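Local structure of uncharacterized protein YjgB (4YGT) at residues E90-L104 and T148-K160. The protein is of unknown function, a putative secreted lipoprotein of the DUF4309 family. Sequence-based numbering, arbitrary orientation.
Sequences EIRYFGTGVERQLNL and TDQTADHVNLKAK. With EDO (1,2-ethanediol), chain D; SO4 (sulfate ion), chain B.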
ATOM      1  N   GLU A  90      -4.844  -6.958  -4.811  1.00 42.65           N
ATOM      2  CA  GLU A  90      -4.406  -6.045  -3.753  1.00 39.02           C
ATOM      3  C   GLU A  90      -3.045  -5.470  -4.044  1.00 39.33           C
ATOM      4  O   GLU A  90      -2.179  -6.158  -4.603  1.00 38.15           O
ATOM      5  CB  GLU A  90      -4.393  -6.787  -2.400  1.00 42.03           C
ATOM      6  CG  GLU A  90      -4.071  -5.946  -1.172  1.00 51.91           C
ATOM      7  CD  GLU A  90      -4.197  -6.657   0.161  1.00 62.84           C
ATOM      8  OE1 GLU A  90      -4.930  -7.669   0.246  1.00 54.00           O
ATOM      9  OE2 GLU A  90      -3.581  -6.172   1.135  1.00 57.24           O
ATOM     10  N   ILE A  91      -2.854  -4.193  -3.672  1.00 34.45           N
ATOM     11  CA  ILE A  91      -1.544  -3.534  -3.813  1.00 32.74           C
ATOM     12  C   ILE A  91      -1.095  -3.196  -2.399  1.00 35.92           C
ATOM     13  O   ILE A  91      -1.897  -2.721  -1.602  1.00 35.68           O
ATOM     14  CB  ILE A  91      -1.518  -2.293  -4.778  1.00 34.07           C
ATOM     15  CG1 ILE A  91      -2.136  -2.640  -6.156  1.00 35.52           C
ATOM     16  CG2 ILE A  91      -0.084  -1.744  -4.941  1.00 28.97           C
ATOM     17  CD1 ILE A  91      -2.409  -1.460  -7.114  1.00 39.11           C
ATOM     18  N   ARG A  92       0.156  -3.515  -2.078  1.00 31.74           N
ATOM     19  CA  ARG A  92       0.767  -3.261  -0.796  1.00 32.25           C
ATOM     20  C   ARG A  92       1.983  -2.348  -1.002  1.00 37.90           C
ATOM     21  O   ARG A  92       2.887  -2.686  -1.766  1.00 38.37           O
ATOM     22  CB  ARG A  92       1.138  -4.604  -0.170  1.00 36.69           C
ATOM     23  CG  ARG A  92       1.333  -4.576   1.320  1.00 51.34           C
ATOM     24  CD  ARG A  92       1.288  -5.979   1.875  1.00 60.56           C
ATOM     25  NE  ARG A  92      -0.073  -6.475   2.090  1.00 65.68           N
ATOM     26  CZ  ARG A  92      -0.349  -7.702   2.521  1.00 74.83           C
ATOM     27  NH1 ARG A  92       0.628  -8.572   2.731  1.00 69.23           N
ATOM     28  NH2 ARG A  92      -1.604  -8.083   2.696  1.00 57.91           N
ATOM     29  N   TYR A  93       1.964  -1.164  -0.363  1.00 34.50           N
ATOM     30  CA  TYR A  93       2.997  -0.129  -0.376  1.00 33.31           C
ATOM     31  C   TYR A  93       3.816  -0.258   0.920  1.00 37.25           C
ATOM     32  O   TYR A  93       3.255  -0.134   2.001  1.00 34.82           O
ATOM     33  CB  TYR A  93       2.326   1.252  -0.521  1.00 34.33           C
ATOM     34  CG  TYR A  93       3.264   2.431  -0.473  1.00 38.76           C
ATOM     35  CD1 TYR A  93       3.904   2.886  -1.621  1.00 41.77           C
ATOM     36  CD2 TYR A  93       3.497   3.113   0.717  1.00 41.90           C
ATOM     37  CE1 TYR A  93       4.803   3.952  -1.573  1.00 46.55           C
ATOM     38  CE2 TYR A  93       4.380   4.192   0.774  1.00 44.25           C
ATOM     39  CZ  TYR A  93       5.030   4.611  -0.376  1.00 51.01           C
ATOM     40  OH  TYR A  93       5.913   5.668  -0.324  1.00 53.17           O
ATOM     41  N   PHE A  94       5.144  -0.507   0.810  1.00 34.54           N
ATOM     42  CA  PHE A  94       5.978  -0.757   1.983  1.00 36.15           C
ATOM     43  C   PHE A  94       6.852   0.423   2.422  1.00 43.67           C
ATOM     44  O   PHE A  94       7.541   0.331   3.450  1.00 45.09           O
ATOM     45  CB  PHE A  94       6.872  -1.951   1.692  1.00 37.31           C
ATOM     46  CG  PHE A  94       6.102  -3.250   1.681  1.00 38.29           C
ATOM     47  CD1 PHE A  94       5.843  -3.937   2.867  1.00 42.92           C
ATOM     48  CD2 PHE A  94       5.705  -3.832   0.481  1.00 38.52           C
ATOM     49  CE1 PHE A  94       5.152  -5.150   2.850  1.00 44.55           C
ATOM     50  CE2 PHE A  94       5.023  -5.044   0.465  1.00 41.78           C
ATOM     51  CZ  PHE A  94       4.758  -5.701   1.642  1.00 42.40           C
ATOM     52  N   GLY A  95       6.811   1.519   1.661  1.00 39.75           N
ATOM     53  CA  GLY A  95       7.671   2.665   1.917  1.00 41.48           C
ATOM     54  C   GLY A  95       9.096   2.313   1.535  1.00 43.85           C
ATOM     55  O   GLY A  95       9.321   1.302   0.868  1.00 40.66           O
ATOM     56  N   THR A  96      10.070   3.114   1.984  1.00 44.73           N
ATOM     57  CA  THR A  96      11.499   2.877   1.718  1.00 46.56           C
ATOM     58  C   THR A  96      12.217   2.457   3.020  1.00 54.24           C
ATOM     59  O   THR A  96      11.624   2.489   4.110  1.00 54.84           O
ATOM     60  CB  THR A  96      12.149   4.131   1.083  1.00 58.52           C
ATOM     61  OG1 THR A  96      12.397   5.106   2.098  1.00 67.28           O
ATOM     62  CG2 THR A  96      11.296   4.750  -0.022  1.00 52.12           C
ATOM     63  N   GLY A  97      13.478   2.050   2.883  1.00 52.88           N
ATOM     64  CA  GLY A  97      14.330   1.681   4.004  1.00 55.92           C
ATOM     65  C   GLY A  97      15.182   2.865   4.390  1.00 65.26           C
ATOM     66  O   GLY A  97      15.342   3.146   5.583  1.00 68.56           O
ATOM     67  N   VAL A  98      15.715   3.581   3.367  1.00 63.26           N
ATOM     68  CA  VAL A  98      16.547   4.766   3.559  1.00 68.91           C
ATOM     69  C   VAL A  98      15.661   6.008   3.581  1.00 73.10           C
ATOM     70  O   VAL A  98      14.765   6.160   2.740  1.00 68.88           O
ATOM     71  CB  VAL A  98      17.746   4.911   2.579  1.00 75.80           C
ATOM     72  CG1 VAL A  98      18.769   3.809   2.798  1.00 77.47           C
ATOM     73  CG2 VAL A  98      17.314   4.960   1.121  1.00 72.17           C
ATOM     74  N   GLU A  99      15.910   6.884   4.588  1.00 75.32           N
ATOM     75  CA  GLU A  99      15.164   8.124   4.866  1.00 76.81           C
ATOM     76  C   GLU A  99      13.655   7.820   4.897  1.00 73.15           C
ATOM     77  O   GLU A  99      12.865   8.471   4.204  1.00 70.04           O
ATOM     78  CB  GLU A  99      15.511   9.240   3.854  1.00 80.18           C
ATOM     79  CG  GLU A  99      16.801   9.972   4.175  1.00 97.97           C
ATOM     80  CD  GLU A  99      17.144  11.109   3.232  1.00123.29           C
ATOM     81  OE1 GLU A  99      16.600  12.222   3.420  1.00118.12           O
ATOM     82  OE2 GLU A  99      17.980  10.896   2.325  1.00118.41           O
ATOM     83  N   ARG A 100      13.282   6.791   5.698  1.00 67.17           N
ATOM     84  CA  ARG A 100      11.915   6.290   5.866  1.00 62.52           C
ATOM     85  C   ARG A 100      11.006   7.345   6.515  1.00 69.01           C
ATOM     86  O   ARG A 100       9.802   7.335   6.251  1.00 66.22           O
ATOM     87  CB  ARG A 100      11.892   4.975   6.672  1.00 59.33           C
ATOM     88  CG  ARG A 100      10.508   4.325   6.730  1.00 60.42           C
ATOM     89  CD  ARG A 100      10.470   3.012   7.484  1.00 64.03           C
ATOM     90  NE  ARG A 100       9.129   2.400   7.487  1.00 61.12           N
ATOM     91  CZ  ARG A 100       8.647   1.623   6.519  1.00 65.28           C
ATOM     92  NH1 ARG A 100       9.360   1.389   5.422  1.00 52.09           N
ATOM     93  NH2 ARG A 100       7.440   1.086   6.633  1.00 53.59           N
ATOM     94  N   GLN A 101      11.573   8.262   7.318  1.00 71.51           N
ATOM     95  CA  GLN A 101      10.850   9.365   7.975  1.00 75.21           C
ATOM     96  C   GLN A 101      10.047  10.174   6.937  1.00 78.59           C
ATOM     97  O   GLN A 101       8.901  10.560   7.201  1.00 76.94           O
ATOM     98  CB  GLN A 101      11.839  10.283   8.731  1.00 83.83           C
ATOM     99  N   LEU A 102      10.631  10.330   5.722  1.00 75.48           N
ATOM    100  CA  LEU A 102      10.043  11.037   4.582  1.00 73.53           C
ATOM    101  C   LEU A 102       8.826  10.309   3.995  1.00 70.78           C
ATOM    102  O   LEU A 102       8.109  10.902   3.187  1.00 68.73           O
ATOM    103  CB  LEU A 102      11.082  11.282   3.473  1.00 74.26           C
ATOM    104  CG  LEU A 102      12.356  12.029   3.847  1.00 85.63           C
ATOM    105  CD1 LEU A 102      13.280  12.105   2.668  1.00 86.27           C
ATOM    106  CD2 LEU A 102      12.068  13.433   4.367  1.00 93.48           C
ATOM    107  N   ASN A 103       8.573   9.046   4.396  1.00 64.46           N
ATOM    108  CA  ASN A 103       7.393   8.320   3.922  1.00 58.05           C
ATOM    109  C   ASN A 103       6.707   7.613   5.095  1.00 59.86           C
ATOM    110  O   ASN A 103       6.343   8.311   6.024  1.00 62.92           O
ATOM    111  CB  ASN A 103       7.675   7.401   2.719  1.00 53.80           C
ATOM    112  CG  ASN A 103       8.780   6.422   2.919  1.00 69.21           C
ATOM    113  OD1 ASN A 103       8.573   5.343   3.473  1.00 69.11           O
ATOM    114  ND2 ASN A 103       9.975   6.789   2.484  1.00 55.38           N
ATOM    115  N   LEU A 104       6.488   6.280   5.066  1.00 53.89           N
ATOM    116  CA  LEU A 104       5.733   5.529   6.090  1.00 53.77           C
ATOM    117  C   LEU A 104       6.252   5.681   7.519  1.00 66.03           C
ATOM    118  O   LEU A 104       5.459   5.538   8.455  1.00 68.34           O
ATOM    119  CB  LEU A 104       5.616   4.033   5.753  1.00 49.76           C
ATOM    120  CG  LEU A 104       4.812   3.685   4.486  1.00 48.36           C
ATOM    121  CD1 LEU A 104       4.449   2.226   4.462  1.00 45.39           C
ATOM    122  CD2 LEU A 104       3.538   4.498   4.396  1.00 50.89           C
ATOM    123  N   THR A 148       3.545  -1.661  16.233  1.00 88.60           N
ATOM    124  CA  THR A 148       3.560  -1.481  17.700  1.00 94.88           C
ATOM    125  C   THR A 148       3.910  -0.025  18.029  1.00100.18           C
ATOM    126  O   THR A 148       3.216   0.597  18.838  1.00104.50           O
ATOM    127  CB  THR A 148       4.480  -2.487  18.381  1.00108.87           C
ATOM    128  OG1 THR A 148       5.617  -2.737  17.542  1.00109.13           O
ATOM    129  CG2 THR A 148       3.757  -3.787  18.700  1.00106.53           C
ATOM    130  N   ASP A 149       4.930   0.539  17.338  1.00 92.83           N
ATOM    131  CA  ASP A 149       5.247   1.960  17.420  1.00 94.32           C
ATOM    132  C   ASP A 149       4.207   2.634  16.546  1.00 93.90           C
ATOM    133  O   ASP A 149       3.623   1.970  15.679  1.00 88.93           O
ATOM    134  CB  ASP A 149       6.691   2.257  16.983  1.00 96.36           C
ATOM    135  CG  ASP A 149       7.033   1.900  15.550  1.00102.33           C
ATOM    136  OD1 ASP A 149       6.682   0.775  15.113  1.00 99.41           O
ATOM    137  OD2 ASP A 149       7.704   2.715  14.884  1.00108.01           O
ATOM    138  N   GLN A 150       3.937   3.912  16.747  1.00 92.00           N
ATOM    139  CA  GLN A 150       2.854   4.520  15.979  1.00 88.18           C
ATOM    140  C   GLN A 150       3.234   4.892  14.514  1.00 85.88           C
ATOM    141  O   GLN A 150       2.760   5.903  14.006  1.00 85.50           O
ATOM    142  CB  GLN A 150       2.282   5.729  16.738  1.00 94.42           C
ATOM    143  CG  GLN A 150       1.574   5.349  18.052  1.00101.07           C
ATOM    144  CD  GLN A 150       0.657   4.144  17.932  1.00101.54           C
ATOM    145  OE1 GLN A 150      -0.367   4.163  17.228  1.00 93.19           O
ATOM    146  NE2 GLN A 150       1.032   3.050  18.578  1.00 79.38           N
ATOM    147  N   THR A 151       4.012   4.037  13.819  1.00 77.28           N
ATOM    148  CA  THR A 151       4.388   4.257  12.414  1.00 71.96           C
ATOM    149  C   THR A 151       3.763   3.170  11.535  1.00 68.83           C
ATOM    150  O   THR A 151       3.509   2.053  12.017  1.00 67.83           O
ATOM    151  CB  THR A 151       5.918   4.319  12.213  1.00 82.95           C
ATOM    152  OG1 THR A 151       6.497   3.020  12.391  1.00 80.83           O
ATOM    153  CG2 THR A 151       6.598   5.363  13.103  1.00 87.62           C
ATOM    154  N   ALA A 152       3.488   3.514  10.254  1.00 60.17           N
ATOM    155  CA  ALA A 152       2.917   2.592   9.264  1.00 54.46           C
ATOM    156  C   ALA A 152       3.970   1.604   8.762  1.00 54.84           C
ATOM    157  O   ALA A 152       5.092   1.999   8.450  1.00 53.54           O
ATOM    158  CB  ALA A 152       2.332   3.372   8.082  1.00 52.23           C
ATOM    159  N   ASP A 153       3.592   0.326   8.673  1.00 51.31           N
ATOM    160  CA  ASP A 153       4.436  -0.759   8.169  1.00 49.81           C
ATOM    161  C   ASP A 153       4.248  -0.902   6.686  1.00 52.09           C
ATOM    162  O   ASP A 153       5.229  -0.979   5.951  1.00 52.75           O
ATOM    163  CB  ASP A 153       4.111  -2.063   8.882  1.00 51.86           C
ATOM    164  CG  ASP A 153       4.551  -2.042  10.333  1.00 60.07           C
ATOM    165  OD1 ASP A 153       5.485  -1.262  10.666  1.00 65.36           O
ATOM    166  OD2 ASP A 153       3.963  -2.779  11.134  1.00 56.03           O
ATOM    167  N   HIS A 154       2.982  -0.910   6.247  1.00 46.22           N
ATOM    168  CA  HIS A 154       2.549  -0.956   4.852  1.00 41.89           C
ATOM    169  C   HIS A 154       1.134  -0.389   4.737  1.00 46.22           C
ATOM    170  O   HIS A 154       0.400  -0.298   5.729  1.00 47.85           O
ATOM    171  CB  HIS A 154       2.635  -2.367   4.233  1.00 40.40           C
ATOM    172  CG  HIS A 154       1.964  -3.443   5.031  1.00 44.43           C
ATOM    173  ND1 HIS A 154       0.597  -3.671   4.942  1.00 45.96           N
ATOM    174  CD2 HIS A 154       2.498  -4.330   5.896  1.00 46.64           C
ATOM    175  CE1 HIS A 154       0.354  -4.690   5.750  1.00 46.48           C
ATOM    176  NE2 HIS A 154       1.471  -5.124   6.332  1.00 47.89           N
ATOM    177  N   VAL A 155       0.788   0.039   3.529  1.00 40.12           N
ATOM    178  CA  VAL A 155      -0.515   0.594   3.170  1.00 37.98           C
ATOM    179  C   VAL A 155      -1.075  -0.305   2.080  1.00 39.78           C
ATOM    180  O   VAL A 155      -0.402  -0.528   1.083  1.00 35.78           O
ATOM    181  CB  VAL A 155      -0.403   2.066   2.724  1.00 40.99           C
ATOM    182  CG1 VAL A 155      -1.777   2.654   2.451  1.00 41.48           C
ATOM    183  CG2 VAL A 155       0.334   2.904   3.761  1.00 43.50           C
ATOM    184  N   ASN A 156      -2.258  -0.890   2.306  1.00 39.81           N
ATOM    185  CA  ASN A 156      -2.917  -1.790   1.357  1.00 38.89           C
ATOM    186  C   ASN A 156      -4.050  -1.138   0.598  1.00 44.08           C
ATOM    187  O   ASN A 156      -4.814  -0.364   1.167  1.00 45.62           O
ATOM    188  CB  ASN A 156      -3.466  -3.024   2.066  1.00 38.02           C
ATOM    189  CG  ASN A 156      -2.456  -3.810   2.841  1.00 53.46           C
ATOM    190  OD1 ASN A 156      -1.251  -3.682   2.632  1.00 52.16           O
ATOM    191  ND2 ASN A 156      -2.933  -4.649   3.761  1.00 42.64           N
ATOM    192  N   LEU A 157      -4.174  -1.470  -0.696  1.00 40.38           N
ATOM    193  CA  LEU A 157      -5.286  -1.012  -1.516  1.00 39.01           C
ATOM    194  C   LEU A 157      -6.009  -2.202  -2.099  1.00 42.26           C
ATOM    195  O   LEU A 157      -5.380  -3.048  -2.725  1.00 40.17           O
ATOM    196  CB  LEU A 157      -4.833  -0.062  -2.629  1.00 37.67           C
ATOM    197  CG  LEU A 157      -5.945   0.570  -3.484  1.00 41.78           C
ATOM    198  CD1 LEU A 157      -6.820   1.499  -2.678  1.00 42.64           C
ATOM    199  CD2 LEU A 157      -5.362   1.287  -4.634  1.00 41.90           C
ATOM    200  N   LYS A 158      -7.339  -2.271  -1.894  1.00 42.11           N
ATOM    201  CA  LYS A 158      -8.157  -3.343  -2.460  1.00 42.99           C
ATOM    202  C   LYS A 158      -9.563  -2.840  -2.749  1.00 47.25           C
ATOM    203  O   LYS A 158      -9.925  -1.761  -2.290  1.00 46.23           O
ATOM    204  CB  LYS A 158      -8.171  -4.603  -1.563  1.00 45.64           C
ATOM    205  CG  LYS A 158      -8.773  -4.464  -0.173  1.00 60.51           C
ATOM    206  CD  LYS A 158      -9.000  -5.856   0.411  1.00 70.14           C
ATOM    207  CE  LYS A 158      -9.187  -5.867   1.905  1.00 91.13           C
ATOM    208  NZ  LYS A 158      -8.859  -7.200   2.491  1.00100.88           N
ATOM    209  N   ALA A 159     -10.358  -3.617  -3.503  1.00 46.32           N
ATOM    210  CA  ALA A 159     -11.754  -3.257  -3.762  1.00 49.28           C
ATOM    211  C   ALA A 159     -12.596  -3.483  -2.525  1.00 55.22           C
ATOM    212  O   ALA A 159     -12.334  -4.430  -1.758  1.00 56.90           O
ATOM    213  CB  ALA A 159     -12.310  -4.075  -4.916  1.00 52.32           C
ATOM    214  N   LYS A 160     -13.587  -2.601  -2.302  1.00 52.09           N
ATOM    215  CA  LYS A 160     -14.559  -2.729  -1.205  1.00 56.87           C
ATOM    216  C   LYS A 160     -15.364  -4.043  -1.363  1.00 77.74           C
ATOM    217  O   LYS A 160     -15.855  -4.318  -2.487  1.00 76.94           O
ATOM    218  CB  LYS A 160     -15.530  -1.525  -1.159  1.00 59.96           C
ATOM    219  CG  LYS A 160     -15.033  -0.325  -0.347  1.00 67.55           C
ATOM    220  CD  LYS A 160     -16.149   0.340   0.466  1.00 79.01           C
ATOM    221  CE  LYS A 160     -17.141   1.136  -0.377  1.00100.69           C
ATOM    222  NZ  LYS A 160     -18.401   1.517   0.349  1.00105.50           N
ATOM    223  OXT LYS A 160     -15.476  -4.803  -0.372  1.00104.58           O
TER
HETATM  224  C1  EDO D 203      16.323   1.146   0.131  1.00 62.34           C
HETATM  225  O1  EDO D 203      15.485   1.917   1.009  1.00 61.40           O
HETATM  226  C2  EDO D 203      17.520   0.453   0.839  1.00 61.73           C
HETATM  227  O2  EDO D 203      17.306  -0.954   0.970  1.00 63.69           O
HETATM  228  S   SO4 B 201      -1.291 -12.545   3.779  1.00 62.85           S
HETATM  229  O1  SO4 B 201      -1.537 -13.704   2.912  1.00 61.24           O
HETATM  230  O2  SO4 B 201       0.098 -12.104   3.723  1.00 64.16           O
HETATM  231  O3  SO4 B 201      -2.181 -11.460   3.349  1.00 64.78           O
HETATM  232  O4  SO4 B 201      -1.568 -12.865   5.167  1.00 65.88           O
HETATM  233  O   HOH W   1      -6.027  -8.116   2.973  1.00 58.11           O
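The imidazole of His154 carries the side chain of Arg92 over one face, with CD 4.1 Å from the ring centroid in a CH-pi contact. The guanidinium runs on beside the ring, its plane turned 25° from it, with His154 CE1 over one of its own faces. Near its plane, at the edge, lie Asn156 OD1 and a sulfate ion, probably from the crystallisation liquor. The bend at chi3 (-82°) of Arg92 leads the chain past the amide, where NE gives a weak bond to Asn156 OD1; His154 ND1 donates to the same oxygen at 3.0 Å, so one carbonyl serves both neighbours. Arg92 NH2 forms a salt bridge with Glu90 OE2, met from above the carboxylate plane, and a water links Glu90 OE1 to Lys158 NZ. Phe94 lies alongside His154, their rings oblique at 60°.

The network is built round the non-hydrogen-bonded pair Arg92-Asn156 of an antiparallel sheet, with contacts along each strand as well as across. Ile91 with Leu157 and Tyr93 with Val155 are the hydrogen-bonded pairs, joined by two backbone bonds each, and their side chains lie on the other face; Tyr93 N to Val155 O is 2.8 Å. Beyond the strand, extended Arg100 brings NH2 to the carbonyl oxygens of Ala152 and, weakly, Asp153, while NH1 binds Phe94 O and Thr96 O, tying the returning loop to the corner at Asp153. Leu104 packs CD2 against Val155 CG2 at 3.6 Å.

The two strands are central in the seven-stranded sheet, flanked by strands 77-82 and 140-146; helix 14-27 covers the Tyr93 and Leu157 face, through Leu19 and Ala27.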